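GDSL-like protein (Collinsella aerofaciens ATCC 25986, PDB 7BXD) probably hydrolyses acyl esters, acting as a GDSL-type acylhydrolase of the SGNH-hydrolase clan. Local coordinates at residues S29-F34 with V100-G105; S86-L91 with V131-R136; D92-A97 with T139-Q144. One frame throughout, in Å; residues are numbered along the deposited sequence.

Interaction 1: S29-F34 with V100-G105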
loop_
_atom_site.group_PDB
_atom_site.type_symbol
_atom_site.label_atom_id
_atom_site.label_comp_id
_atom_site.label_asym_id
_atom_site.label_seq_id
_atom_site.Cartn_x
_atom_site.Cartn_y
_atom_site.Cartn_z
ATOM N N SER A 29 -18.351 -6.453 -7.082
ATOM C CA SER A 29 -17.916 -6.016 -5.768
ATOM C C SER A 29 -17.628 -4.523 -5.747
ATOM O O SER A 29 -17.224 -3.935 -6.759
ATOM C CB SER A 29 -16.644 -6.761 -5.344
ATOM O OG SER A 29 -16.910 -8.109 -4.954
ATOM N N THR A 30 -17.750 -3.934 -4.550
ATOM C CA THR A 30 -17.143 -2.639 -4.248
ATOM C C THR A 30 -15.813 -2.893 -3.542
ATOM O O THR A 30 -15.766 -3.612 -2.537
ATOM C CB THR A 30 -18.076 -1.806 -3.360
ATOM O OG1 THR A 30 -19.272 -1.528 -4.096
ATOM C CG2 THR A 30 -17.447 -0.464 -2.959
ATOM N N ILE A 31 -14.746 -2.281 -4.060
ATOM C CA ILE A 31 -13.378 -2.532 -3.605
ATOM C C ILE A 31 -12.842 -1.229 -3.013
ATOM O O ILE A 31 -12.715 -0.227 -3.730
ATOM C CB ILE A 31 -12.493 -3.005 -4.769
ATOM C CG1 ILE A 31 -13.109 -4.264 -5.424
ATOM C CG2 ILE A 31 -11.069 -3.275 -4.271
ATOM C CD1 ILE A 31 -12.358 -4.750 -6.659
ATOM N N CYS A 32 -12.521 -1.245 -1.720
ATOM C CA CYS A 32 -12.010 -0.071 -1.021
ATOM C C CYS A 32 -10.484 -0.144 -0.958
ATOM O O CYS A 32 -9.931 -1.048 -0.324
ATOM C CB CYS A 32 -12.618 -0.020 0.379
ATOM S SG CYS A 32 -12.047 1.381 1.338
ATOM N N CYS A 33 -9.806 0.794 -1.649
ATOM C CA CYS A 33 -8.345 0.813 -1.760
ATOM C C CYS A 33 -7.792 1.828 -0.758
ATOM O O CYS A 33 -7.914 3.052 -0.964
ATOM C CB CYS A 33 -7.944 1.143 -3.203
ATOM S SG CYS A 33 -8.599 -0.077 -4.374
ATOM N N PHE A 34 -7.184 1.325 0.316
ATOM C CA PHE A 34 -6.708 2.124 1.434
ATOM C C PHE A 34 -5.181 2.181 1.296
ATOM O O PHE A 34 -4.515 1.131 1.326
ATOM C CB PHE A 34 -7.146 1.391 2.698
ATOM C CG PHE A 34 -6.943 2.127 3.998
ATOM C CD1 PHE A 34 -7.029 3.514 4.090
ATOM C CD2 PHE A 34 -6.738 1.387 5.175
ATOM C CE1 PHE A 34 -6.918 4.157 5.323
ATOM C CE2 PHE A 34 -6.636 2.026 6.419
ATOM C CZ PHE A 34 -6.732 3.410 6.499
ATOM N N VAL A 100 -14.532 -5.754 -0.577
ATOM C CA VAL A 100 -13.116 -6.109 -0.527
ATOM C C VAL A 100 -12.363 -4.876 -0.055
ATOM O O VAL A 100 -12.633 -3.757 -0.527
ATOM C CB VAL A 100 -12.617 -6.521 -1.932
ATOM C CG1 VAL A 100 -11.131 -6.909 -1.925
ATOM C CG2 VAL A 100 -13.466 -7.652 -2.532
ATOM N N TYR A 101 -11.410 -5.082 0.856
ATOM C CA TYR A 101 -10.468 -4.053 1.282
ATOM C C TYR A 101 -9.092 -4.428 0.772
ATOM O O TYR A 101 -8.631 -5.560 0.990
ATOM C CB TYR A 101 -10.421 -3.919 2.815
ATOM C CG TYR A 101 -11.685 -3.234 3.262
ATOM C CD1 TYR A 101 -12.863 -3.945 3.378
ATOM C CD2 TYR A 101 -11.739 -1.835 3.427
ATOM C CE1 TYR A 101 -14.074 -3.306 3.668
ATOM C CE2 TYR A 101 -12.935 -1.178 3.700
ATOM C CZ TYR A 101 -14.098 -1.918 3.806
ATOM O OH TYR A 101 -15.307 -1.313 4.027
ATOM N N VAL A 102 -8.437 -3.478 0.103
ATOM C CA VAL A 102 -7.069 -3.642 -0.405
ATOM C C VAL A 102 -6.211 -2.625 0.331
ATOM O O VAL A 102 -6.411 -1.412 0.167
ATOM C CB VAL A 102 -7.004 -3.423 -1.927
ATOM C CG1 VAL A 102 -5.566 -3.525 -2.410
ATOM C CG2 VAL A 102 -7.891 -4.441 -2.661
ATOM N N VAL A 103 -5.279 -3.102 1.177
ATOM C CA VAL A 103 -4.449 -2.218 2.005
ATOM C C VAL A 103 -3.041 -2.250 1.434
ATOM O O VAL A 103 -2.421 -3.322 1.373
ATOM C CB VAL A 103 -4.459 -2.647 3.483
ATOM C CG1 VAL A 103 -3.612 -1.677 4.298
ATOM C CG2 VAL A 103 -5.899 -2.735 4.023
ATOM N N PHE A 104 -2.532 -1.083 1.025
ATOM C CA PHE A 104 -1.274 -0.970 0.292
ATOM C C PHE A 104 -0.483 0.172 0.920
ATOM O O PHE A 104 -0.804 1.339 0.699
ATOM C CB PHE A 104 -1.656 -0.671 -1.162
ATOM C CG PHE A 104 -0.505 -0.508 -2.143
ATOM C CD1 PHE A 104 0.716 -1.173 -2.008
ATOM C CD2 PHE A 104 -0.711 0.297 -3.274
ATOM C CE1 PHE A 104 1.707 -1.040 -2.971
ATOM C CE2 PHE A 104 0.288 0.440 -4.236
ATOM C CZ PHE A 104 1.501 -0.230 -4.077
ATOM N N GLY A 105 0.492 -0.148 1.761
ATOM C CA GLY A 105 1.252 0.884 2.449
ATOM C C GLY A 105 2.525 0.312 3.022
ATOM O O GLY A 105 2.803 -0.886 2.898
#
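Ile-31 to Phe-34 run beside Val-100 to Val-103 as neighbouring strands in the parallel central sheet of the SGNH-hydrolase fold, the segment axes 4.7 Å apart and inclined by 20°. Five backbone hydrogen bonds join them. Val-100 N gives to Thr-30 O at 3.2 Å, the longest; Cys-32 N then gives to Val-100 O, Val-102 N to Cys-32 O, Phe-34 N to Val-102 O and Phe-104 N to Phe-34 O. CA-H...O contacts supplement them, such as Tyr-101 CA to Cys-32 O at 3.4 Å.

Apolar packing divides between the two faces of the sheet. On one, Ile-31 and Val-100 stand side by side, pointing the same way, and Ile-31 CG2 reaches Val-102 CG2 at 3.7 Å; beta-branched residues suit both the extended backbone and this buried layer. On the other face, Phe-34 presents its ring edge to Val-103 CG2.

The last kind of contact is sulfur-aromatic. Cys-32 is small enough to sit close against Tyr-101, whose hydroxyl is hydrogen-bonded to Asp-95 O. Turned anti to the backbone N (chi1 179°), Cys-32 SG lies 4.6 Å from the centroid of the Tyr-101 ring, approaching obliquely, while Cys-32 CB comes within 3.5 Å of Tyr-101 CE2.

Interaction 2: S86-L91 with V131-R136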
loop_
_atom_site.group_PDB
_atom_site.type_symbol
_atom_site.label_atom_id
_atom_site.label_comp_id
_atom_site.label_asym_id
_atom_site.label_seq_id
_atom_site.Cartn_x
_atom_site.Cartn_y
_atom_site.Cartn_z
ATOM N N SER A 86 -2.048 8.686 9.882
ATOM C CA SER A 86 -1.634 7.298 9.663
ATOM C C SER A 86 -2.819 6.441 9.211
ATOM O O SER A 86 -3.999 6.817 9.363
ATOM C CB SER A 86 -1.084 6.680 10.938
ATOM O OG SER A 86 -2.077 6.550 11.949
ATOM N N PHE A 87 -2.502 5.263 8.644
ATOM C CA PHE A 87 -3.593 4.351 8.305
ATOM C C PHE A 87 -4.401 4.031 9.562
ATOM O O PHE A 87 -5.627 3.944 9.523
ATOM C CB PHE A 87 -3.091 3.042 7.683
ATOM C CG PHE A 87 -2.515 3.123 6.280
ATOM C CD1 PHE A 87 -1.552 4.081 5.889
ATOM C CD2 PHE A 87 -2.898 2.162 5.338
ATOM C CE1 PHE A 87 -0.983 4.042 4.591
ATOM C CE2 PHE A 87 -2.328 2.135 4.058
ATOM C CZ PHE A 87 -1.378 3.049 3.697
ATOM N N VAL A 88 -3.716 3.801 10.687
ATOM C CA VAL A 88 -4.417 3.503 11.934
ATOM C C VAL A 88 -5.400 4.625 12.263
ATOM O O VAL A 88 -6.548 4.365 12.630
ATOM C CB VAL A 88 -3.400 3.287 13.071
ATOM C CG1 VAL A 88 -4.085 3.303 14.448
ATOM C CG2 VAL A 88 -2.622 1.979 12.852
ATOM N N GLU A 89 -4.949 5.890 12.157
ATOM C CA GLU A 89 -5.797 7.024 12.504
ATOM C C GLU A 89 -6.924 7.238 11.499
ATOM O O GLU A 89 -8.007 7.723 11.871
ATOM C CB GLU A 89 -4.949 8.277 12.659
ATOM C CG GLU A 89 -4.122 8.301 13.936
ATOM C CD GLU A 89 -2.906 9.213 13.861
ATOM O OE1 GLU A 89 -2.074 9.059 12.934
ATOM O OE2 GLU A 89 -2.741 10.074 14.778
ATOM N N ARG A 90 -6.680 6.927 10.212
ATOM C CA ARG A 90 -7.662 7.178 9.158
ATOM C C ARG A 90 -8.728 6.092 9.063
ATOM O O ARG A 90 -9.765 6.321 8.422
ATOM C CB ARG A 90 -6.974 7.292 7.786
ATOM C CG ARG A 90 -6.162 8.591 7.630
ATOM C CD ARG A 90 -5.858 8.814 6.148
ATOM N NE ARG A 90 -4.846 7.850 5.757
ATOM C CZ ARG A 90 -4.825 7.052 4.668
ATOM N NH1 ARG A 90 -5.805 6.998 3.759
ATOM N NH2 ARG A 90 -3.761 6.296 4.508
ATOM N N LEU A 91 -8.484 4.893 9.617
ATOM C CA LEU A 91 -9.335 3.750 9.275
ATOM C C LEU A 91 -10.817 4.010 9.589
ATOM O O LEU A 91 -11.707 3.665 8.796
ATOM C CB LEU A 91 -8.824 2.497 9.987
ATOM C CG LEU A 91 -9.698 1.253 9.853
ATOM C CD1 LEU A 91 -9.864 0.837 8.410
ATOM C CD2 LEU A 91 -9.067 0.135 10.673
ATOM N N VAL A 131 0.141 -2.887 11.847
ATOM C CA VAL A 131 -0.441 -3.842 10.908
ATOM C C VAL A 131 -1.452 -4.722 11.638
ATOM O O VAL A 131 -2.548 -5.005 11.136
ATOM C CB VAL A 131 0.638 -4.661 10.177
ATOM C CG1 VAL A 131 -0.008 -5.711 9.242
ATOM C CG2 VAL A 131 1.555 -3.744 9.360
ATOM N N ASP A 132 -1.093 -5.179 12.848
ATOM C CA ASP A 132 -2.005 -5.974 13.664
ATOM C C ASP A 132 -3.301 -5.211 13.929
ATOM O O ASP A 132 -4.402 -5.761 13.790
ATOM C CB ASP A 132 -1.264 -6.357 14.951
ATOM C CG ASP A 132 -2.070 -7.260 15.854
ATOM O OD1 ASP A 132 -2.022 -8.488 15.628
ATOM O OD2 ASP A 132 -2.734 -6.736 16.775
ATOM N N TYR A 133 -3.185 -3.942 14.326
ATOM C CA TYR A 133 -4.384 -3.123 14.548
ATOM C C TYR A 133 -5.254 -3.064 13.306
ATOM O O TYR A 133 -6.484 -3.174 13.397
ATOM C CB TYR A 133 -3.990 -1.704 14.979
ATOM C CG TYR A 133 -5.184 -0.825 15.217
ATOM C CD1 TYR A 133 -5.736 -0.070 14.168
ATOM C CD2 TYR A 133 -5.757 -0.730 16.501
ATOM C CE1 TYR A 133 -6.832 0.726 14.377
ATOM C CE2 TYR A 133 -6.857 0.072 16.721
ATOM C CZ TYR A 133 -7.394 0.791 15.655
ATOM O OH TYR A 133 -8.514 1.597 15.883
ATOM N N LEU A 134 -4.653 -2.804 12.140
ATOM C CA LEU A 134 -5.470 -2.677 10.933
ATOM C C LEU A 134 -6.243 -3.949 10.659
ATOM O O LEU A 134 -7.429 -3.902 10.316
ATOM C CB LEU A 134 -4.621 -2.329 9.713
ATOM C CG LEU A 134 -3.990 -0.926 9.641
ATOM C CD1 LEU A 134 -3.311 -0.797 8.274
ATOM C CD2 LEU A 134 -5.029 0.164 9.827
ATOM N N ILE A 135 -5.598 -5.120 10.774
ATOM C CA ILE A 135 -6.307 -6.344 10.432
ATOM C C ILE A 135 -7.439 -6.596 11.417
ATOM O O ILE A 135 -8.571 -6.916 11.014
ATOM C CB ILE A 135 -5.342 -7.542 10.349
ATOM C CG1 ILE A 135 -4.382 -7.331 9.157
ATOM C CG2 ILE A 135 -6.136 -8.859 10.233
ATOM C CD1 ILE A 135 -3.171 -8.232 9.158
ATOM N N ARG A 136 -7.160 -6.426 12.716
ATOM C CA ARG A 136 -8.216 -6.641 13.716
ATOM C C ARG A 136 -9.368 -5.672 13.498
ATOM O O ARG A 136 -10.551 -6.033 13.651
ATOM C CB ARG A 136 -7.650 -6.480 15.133
ATOM C CG ARG A 136 -6.735 -7.629 15.569
ATOM C CD ARG A 136 -6.323 -7.451 17.058
ATOM N NE ARG A 136 -5.375 -6.351 17.270
ATOM C CZ ARG A 136 -5.637 -5.186 17.875
ATOM N NH1 ARG A 136 -6.849 -4.915 18.342
ATOM N NH2 ARG A 136 -4.666 -4.277 18.008
#
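Over one face of the Tyr-133 ring sits the CG1 methyl of Val-88, 4.1 Å from the ring centroid in a CH-pi contact, while Leu-91 CD2 approaches the same ring obliquely. The ring of Phe-87 meets Leu-134 CD1 obliquely and carries Arg-90 NH2 over one face, displaced toward the rim; Phe-34 of the central sheet also packs against it, the two planes at about 50°.

Leu-134 has the most surface buried by the contact. Its CG stands anti to the carbonyl carbon (chi1 -70°). From there CD1 rests 3.9 Å from Phe-87 CB, and CD2 lies 3.8 Å from Phe-87 O and 4.1 Å from Leu-91 CD2. A branched leucine suits this place because its two methyls can touch Phe-87, Val-88 and Leu-91 at once. Helix 87-90 starts with a capping box, in which Glu-89 N gives to Ser-86 OG at 3.0 Å and Ser-86 N gives to Glu-89 OE1.

An alanine in place of Tyr-133 would probably leave Val-88 CG1 without its aromatic face and open a gap beside Leu-91 CD2.

No hydrogen bond or salt bridge crosses between the segments. Arg-136 pairs with Asp-132 on its own helix, and Arg-90 bonds to Phe-70 O, Gly-35 O, Ser-75 OG and Asp-85 O, which implies that helices 87-90 and 127-141 are joined here by the fit of apolar surfaces.

Interaction 3: D92-A97 with T139-Q144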
loop_
_atom_site.group_PDB
_atom_site.type_symbol
_atom_site.label_atom_id
_atom_site.label_comp_id
_atom_site.label_asym_id
_atom_site.label_seq_id
_atom_site.Cartn_x
_atom_site.Cartn_y
_atom_site.Cartn_z
ATOM N N ASP A 92 -11.115 4.572 10.767
ATOM C CA ASP A 92 -12.514 4.666 11.149
ATOM C C ASP A 92 -13.304 5.572 10.219
ATOM O O ASP A 92 -14.544 5.459 10.160
ATOM C CB ASP A 92 -12.670 5.200 12.579
ATOM C CG ASP A 92 -14.051 4.915 13.184
ATOM O OD1 ASP A 92 -14.410 3.718 13.316
ATOM O OD2 ASP A 92 -14.761 5.872 13.558
ATOM N N GLY A 93 -12.620 6.466 9.491
ATOM C CA GLY A 93 -13.256 7.396 8.577
ATOM C C GLY A 93 -13.404 6.931 7.145
ATOM O O GLY A 93 -13.912 7.703 6.316
ATOM N N ILE A 94 -12.954 5.713 6.795
ATOM C CA ILE A 94 -13.124 5.203 5.427
ATOM C C ILE A 94 -14.380 4.343 5.372
ATOM O O ILE A 94 -14.951 3.940 6.385
ATOM C CB ILE A 94 -11.882 4.457 4.895
ATOM C CG1 ILE A 94 -11.779 3.027 5.453
ATOM C CG2 ILE A 94 -10.597 5.267 5.161
ATOM C CD1 ILE A 94 -10.573 2.236 4.906
ATOM N N ASP A 95 -14.856 4.080 4.158
ATOM C CA ASP A 95 -16.064 3.282 3.964
ATOM C C ASP A 95 -15.941 1.939 4.683
ATOM O O ASP A 95 -14.930 1.233 4.523
ATOM C CB ASP A 95 -16.227 3.045 2.456
ATOM C CG ASP A 95 -17.453 2.238 2.106
ATOM O OD1 ASP A 95 -18.415 2.151 2.916
ATOM O OD2 ASP A 95 -17.467 1.693 0.967
ATOM N N ASP A 96 -16.944 1.593 5.504
ATOM C CA ASP A 96 -16.956 0.295 6.182
ATOM C C ASP A 96 -17.808 -0.758 5.485
ATOM O O ASP A 96 -17.882 -1.900 5.963
ATOM C CB ASP A 96 -17.371 0.430 7.658
ATOM C CG ASP A 96 -18.845 0.801 7.844
ATOM O OD1 ASP A 96 -19.637 0.725 6.875
ATOM O OD2 ASP A 96 -19.207 1.138 8.994
ATOM N N ALA A 97 -18.428 -0.414 4.352
ATOM C CA ALA A 97 -19.436 -1.258 3.727
ATOM C C ALA A 97 -18.954 -1.904 2.434
ATOM O O ALA A 97 -19.765 -2.502 1.726
ATOM C CB ALA A 97 -20.707 -0.440 3.474
ATOM N N THR A 139 -11.517 -6.024 10.352
ATOM C CA THR A 139 -12.401 -7.164 10.517
ATOM C C THR A 139 -13.559 -6.824 11.450
ATOM O O THR A 139 -14.703 -7.219 11.199
ATOM C CB THR A 139 -11.616 -8.388 10.998
ATOM O OG1 THR A 139 -10.549 -8.662 10.080
ATOM C CG2 THR A 139 -12.552 -9.602 11.077
ATOM N N ALA A 140 -13.289 -6.049 12.506
ATOM C CA ALA A 140 -14.356 -5.692 13.438
ATOM C C ALA A 140 -15.412 -4.830 12.767
ATOM O O ALA A 140 -16.609 -4.990 13.050
ATOM C CB ALA A 140 -13.760 -4.990 14.664
ATOM N N ARG A 141 -15.001 -3.896 11.904
ATOM C CA ARG A 141 -15.959 -2.965 11.334
ATOM C C ARG A 141 -16.558 -3.482 10.035
ATOM O O ARG A 141 -17.615 -3.003 9.612
ATOM C CB ARG A 141 -15.278 -1.612 11.152
ATOM C CG ARG A 141 -14.285 -1.542 10.005
ATOM C CD ARG A 141 -13.322 -0.349 10.146
ATOM N NE ARG A 141 -14.029 0.945 10.049
ATOM C CZ ARG A 141 -14.256 1.614 8.921
ATOM N NH1 ARG A 141 -13.844 1.131 7.753
ATOM N NH2 ARG A 141 -14.938 2.774 8.959
ATOM N N SER A 142 -15.916 -4.461 9.394
ATOM C CA SER A 142 -16.330 -4.978 8.088
ATOM C C SER A 142 -16.188 -6.496 8.123
ATOM O O SER A 142 -15.381 -7.067 7.389
ATOM C CB SER A 142 -15.450 -4.378 6.988
ATOM O OG SER A 142 -15.485 -2.958 7.019
ATOM N N PRO A 143 -16.967 -7.175 8.993
ATOM C CA PRO A 143 -16.708 -8.579 9.316
ATOM C C PRO A 143 -16.934 -9.554 8.186
ATOM O O PRO A 143 -16.436 -10.682 8.286
ATOM C CB PRO A 143 -17.656 -8.845 10.504
ATOM C CG PRO A 143 -18.701 -7.889 10.401
ATOM C CD PRO A 143 -18.042 -6.631 9.841
ATOM N N GLN A 144 -17.689 -9.187 7.145
ATOM C CA GLN A 144 -17.917 -10.055 6.003
ATOM C C GLN A 144 -17.073 -9.708 4.794
ATOM O O GLN A 144 -17.120 -10.442 3.801
ATOM C CB GLN A 144 -19.399 -10.052 5.625
ATOM C CG GLN A 144 -20.257 -10.651 6.732
ATOM C CD GLN A 144 -21.737 -10.627 6.427
ATOM O OE1 GLN A 144 -22.187 -10.947 5.321
ATOM N NE2 GLN A 144 -22.520 -10.257 7.431
HETATM O O HOH W 1 -15.929 2.229 11.933
HETATM O O HOH W 2 -19.009 -0.990 10.922
HETATM O O HOH W 3 -20.008 -3.302 7.858
#
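Arg-141, at the C-terminal end of helix 127-141, reaches into the loop 92-97 and lays its guanidinium among the backbone carbonyls there; the Asp-95 to Ala-97 part forms an Asx turn, with Asp-95 OD1 accepting from Ala-97 N. Arg-141 NH2 gives a nearly straight bond of 2.8 Å to Ile-94 O, which lies only 6° out of the guanidinium plane. Arg-141 NH1 adds weak bonds to Ile-94 O and, at 3.4 Å, to Asp-95 O. Arginine suits the place because one flat group offers several N-H donors to carbonyls spread around its edge. A bend at chi3 (-65°) places Arg-141 NE where a water joins it to Asp-92 OD1. Ile-94 CG1 packs 3.6 Å from Arg-141 NH1, the two side chains crossing at about a right angle.

Asp-96 covers one face of the guanidinium with its CB, 3.6 Å from Arg-141 CZ. Asp-96 OD2, 4.6 Å from Arg-141 NH2, is too far for a salt bridge, and no N-H points at it; a water joins it to Arg-141 O. Aspartate suits because its CB can lie over the flat group while the carboxylate takes a water. The carboxylates of Asp-92 and Asp-96 would be expected to stabilise the positive charge.

Just beyond the helix, the short hydroxyl of Ser-142 suits the closure, OG giving a 2.8 Å hydrogen bond to Asp-96 O from 35° out of the carbonyl plane.

In the fold
From the N terminus, strand 30-35 comes first, and interaction 1 closes a loop of 65 residues when strand 100-104 settles beside it; strand 66-71, within that loop, borders strand 30-35 too. The same loop contains 86-91 and 92-97, the first halves of interactions 2 and 3, whose second halves lie beyond it on helix 127-141 and the turn just after it. These two contacts close loops of 39 and 41 residues, both containing strand 100-104. All three contacts therefore cross along the chain, none enclosing another. Interactions 2 and 3 fix helix 87-90 and the loop after it to the long helix, and Phe-34 against Ile-94 ties that connection to the sheet.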